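Local atomic coordinates of DUF4442 domain-containing protein (Pseudomonas aeruginosa, PDB entry 1SH8), a protein that is of unknown function but probably acts as a thioesterase of the hotdog-fold superfamily, hydrolysing acyl thioesters. Residues E29-G34 with F69-D74. Residues are numbered along the deposited sequence; the frame is centred on the assembly and turned at random.
Sequences EVLEPG and FLTSFD
The side chain of Thr71 is directed toward the end of strand 27-32, and its two branches do different work there. Thr71 OG1 lies between the backbone N and the carbonyl carbon (chi1 69°), where it donates a hydrogen bond to Glu32 O at 2.8 Å. The hydroxyl sits well above the plane of that carbonyl, 61° out of it. CG2, turned beside the backbone N, approaches Leu31 instead: the two side chains cross at about a right angle, Thr71 CG2 resting 3.7 Å from Leu31 CB and slightly farther from CD2. Val36 of the adjoining strand 35-40 touches both residues. In this protein of the hotdog clan, the last turn of helix 64-72 packs against the end of strand 27-32 and the short link 33-34 that leads into strand 35-40. The next residue, Ser72, makes the second bond, its OG receiving Gly34 N-H at 2.9 Å in a nearly straight approach (165°). The same OG is hydrogen-bonded to Leu68 O one turn back, which ties the serine hydroxyl to its own helix as well as to the turn. Pro33, the residue between the two bonded positions, approaches the helix with its CA and ring. Pro33 CA makes a CA-H...O contact of 3.2 Å with Thr71 O, and its ring carbon CG stands 3.3 Å from that same oxygen, a buried carbonyl with no hydrogen-bonding partner.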
ATOM      1  N   GLU A  29      -5.731  12.966  13.841  1.00 10.23           N
ATOM      2  CA  GLU A  29      -5.643  14.277  14.476  1.00  9.74           C
ATOM      3  C   GLU A  29      -7.019  14.930  14.486  1.00 10.61           C
ATOM      4  O   GLU A  29      -7.419  15.534  15.483  1.00 11.70           O
ATOM      5  CB  GLU A  29      -4.626  15.163  13.751  1.00  9.54           C
ATOM      6  CG  GLU A  29      -3.207  14.619  13.820  1.00 10.77           C
ATOM      7  CD  GLU A  29      -2.152  15.631  13.410  1.00 12.11           C
ATOM      8  OE1 GLU A  29      -2.482  16.601  12.689  1.00 11.08           O
ATOM      9  OE2 GLU A  29      -0.982  15.443  13.803  1.00 13.43           O
ATOM     10  N   VAL A  30      -7.741  14.807  13.377  1.00  9.84           N
ATOM     11  CA  VAL A  30      -9.091  15.353  13.265  1.00 10.78           C
ATOM     12  C   VAL A  30      -9.987  14.364  12.520  1.00 10.47           C
ATOM     13  O   VAL A  30      -9.590  13.804  11.497  1.00  9.69           O
ATOM     14  CB  VAL A  30      -9.119  16.701  12.501  1.00 11.17           C
ATOM     15  CG1 VAL A  30     -10.561  17.147  12.279  1.00 11.90           C
ATOM     16  CG2 VAL A  30      -8.363  17.765  13.288  1.00 13.14           C
ATOM     17  N   LEU A  31     -11.184  14.145  13.054  1.00  9.99           N
ATOM     18  CA  LEU A  31     -12.166  13.247  12.445  1.00 10.39           C
ATOM     19  C   LEU A  31     -13.543  13.888  12.581  1.00 10.96           C
ATOM     20  O   LEU A  31     -14.117  13.918  13.668  1.00 12.60           O
ATOM     21  CB  LEU A  31     -12.166  11.883  13.143  1.00  9.27           C
ATOM     22  CG  LEU A  31     -10.914  11.026  12.963  1.00  9.27           C
ATOM     23  CD1 LEU A  31     -11.012   9.795  13.844  1.00  9.53           C
ATOM     24  CD2 LEU A  31     -10.766  10.630  11.495  1.00  8.31           C
ATOM     25  N   GLU A  32     -14.063  14.406  11.477  1.00  9.90           N
ATOM     26  CA  GLU A  32     -15.370  15.049  11.483  1.00 10.92           C
ATOM     27  C   GLU A  32     -16.072  14.719  10.173  1.00 10.89           C
ATOM     28  O   GLU A  32     -15.433  14.290   9.204  1.00  9.79           O
ATOM     29  CB  GLU A  32     -15.208  16.570  11.603  1.00 12.72           C
ATOM     30  CG  GLU A  32     -14.231  17.001  12.688  1.00 16.31           C
ATOM     31  CD  GLU A  32     -14.054  18.509  12.772  1.00 16.51           C
ATOM     32  OE1 GLU A  32     -13.964  19.169  11.715  1.00 15.88           O
ATOM     33  OE2 GLU A  32     -13.989  19.025  13.905  1.00 19.26           O
ATOM     34  N   PRO A  33     -17.401  14.896  10.124  1.00 10.53           N
ATOM     35  CA  PRO A  33     -18.101  14.595   8.875  1.00 10.60           C
ATOM     36  C   PRO A  33     -17.461  15.406   7.749  1.00 10.76           C
ATOM     37  O   PRO A  33     -17.295  16.619   7.878  1.00 11.79           O
ATOM     38  CB  PRO A  33     -19.528  15.048   9.167  1.00 10.97           C
ATOM     39  CG  PRO A  33     -19.668  14.764  10.639  1.00 11.34           C
ATOM     40  CD  PRO A  33     -18.349  15.267  11.192  1.00 11.89           C
ATOM     41  N   GLY A  34     -17.076  14.736   6.666  1.00  9.11           N
ATOM     42  CA  GLY A  34     -16.478  15.428   5.538  1.00  8.42           C
ATOM     43  C   GLY A  34     -15.029  15.885   5.647  1.00  8.41           C
ATOM     44  O   GLY A  34     -14.510  16.467   4.702  1.00  8.51           O
ATOM     45  N   PHE A  69     -15.405   7.630   5.638  1.00  8.54           N
ATOM     46  CA  PHE A  69     -16.589   6.773   5.688  1.00  9.02           C
ATOM     47  C   PHE A  69     -17.110   6.721   7.133  1.00  9.15           C
ATOM     48  O   PHE A  69     -18.308   6.860   7.382  1.00  9.44           O
ATOM     49  CB  PHE A  69     -16.226   5.359   5.209  1.00  9.51           C
ATOM     50  CG  PHE A  69     -17.099   4.272   5.784  1.00 10.86           C
ATOM     51  CD1 PHE A  69     -18.373   4.033   5.276  1.00 10.69           C
ATOM     52  CD2 PHE A  69     -16.647   3.500   6.849  1.00  9.66           C
ATOM     53  CE1 PHE A  69     -19.184   3.037   5.823  1.00 10.81           C
ATOM     54  CE2 PHE A  69     -17.452   2.502   7.402  1.00 11.29           C
ATOM     55  CZ  PHE A  69     -18.722   2.272   6.887  1.00 10.00           C
ATOM     56  N   LEU A  70     -16.200   6.516   8.081  1.00  7.94           N
ATOM     57  CA  LEU A  70     -16.566   6.449   9.494  1.00  8.22           C
ATOM     58  C   LEU A  70     -17.147   7.758  10.031  1.00  8.64           C
ATOM     59  O   LEU A  70     -18.026   7.745  10.895  1.00  9.02           O
ATOM     60  CB  LEU A  70     -15.352   6.062  10.345  1.00  7.99           C
ATOM     61  CG  LEU A  70     -14.894   4.604  10.279  1.00 10.02           C
ATOM     62  CD1 LEU A  70     -13.577   4.452  11.019  1.00  8.99           C
ATOM     63  CD2 LEU A  70     -15.961   3.697  10.889  1.00  9.18           C
ATOM     64  N   THR A  71     -16.662   8.891   9.533  1.00  7.98           N
ATOM     65  CA  THR A  71     -17.167  10.169  10.024  1.00  8.39           C
ATOM     66  C   THR A  71     -18.327  10.742   9.223  1.00  8.75           C
ATOM     67  O   THR A  71     -19.028  11.637   9.705  1.00 10.01           O
ATOM     68  CB  THR A  71     -16.068  11.255  10.032  1.00  8.32           C
ATOM     69  OG1 THR A  71     -15.721  11.599   8.682  1.00  8.88           O
ATOM     70  CG2 THR A  71     -14.837  10.773  10.781  1.00  8.36           C
ATOM     71  N   SER A  72     -18.554  10.220   8.023  1.00  8.54           N
ATOM     72  CA  SER A  72     -19.581  10.789   7.160  1.00  8.94           C
ATOM     73  C   SER A  72     -20.800   9.951   6.799  1.00 10.20           C
ATOM     74  O   SER A  72     -21.831  10.505   6.410  1.00 10.75           O
ATOM     75  CB  SER A  72     -18.918  11.273   5.867  1.00  9.42           C
ATOM     76  OG  SER A  72     -17.722  11.973   6.154  1.00  8.84           O
ATOM     77  N   PHE A  73     -20.691   8.633   6.915  1.00  9.32           N
ATOM     78  CA  PHE A  73     -21.805   7.767   6.549  1.00  9.87           C
ATOM     79  C   PHE A  73     -22.255   6.844   7.672  1.00  9.98           C
ATOM     80  O   PHE A  73     -21.576   6.712   8.689  1.00  9.92           O
ATOM     81  CB  PHE A  73     -21.414   6.917   5.337  1.00  9.93           C
ATOM     82  CG  PHE A  73     -21.015   7.722   4.137  1.00 10.88           C
ATOM     83  CD1 PHE A  73     -21.962   8.466   3.434  1.00 12.95           C
ATOM     84  CD2 PHE A  73     -19.688   7.757   3.717  1.00 11.86           C
ATOM     85  CE1 PHE A  73     -21.592   9.236   2.327  1.00 12.52           C
ATOM     86  CE2 PHE A  73     -19.310   8.521   2.616  1.00 12.61           C
ATOM     87  CZ  PHE A  73     -20.269   9.263   1.920  1.00 11.97           C
ATOM     88  N   ASP A  74     -23.424   6.232   7.473  1.00  9.32           N
ATOM     89  CA  ASP A  74     -23.979   5.263   8.417  1.00  9.42           C
ATOM     90  C   ASP A  74     -23.027   4.087   8.236  1.00  9.31           C
ATOM     91  O   ASP A  74     -23.115   3.366   7.241  1.00 10.04           O
ATOM     92  CB  ASP A  74     -25.388   4.864   7.977  1.00 10.09           C
ATOM     93  CG  ASP A  74     -26.029   3.853   8.908  1.00 10.31           C
ATOM     94  OD1 ASP A  74     -25.315   2.940   9.377  1.00  9.00           O
ATOM     95  OD2 ASP A  74     -27.252   3.968   9.151  1.00 11.16           O
TER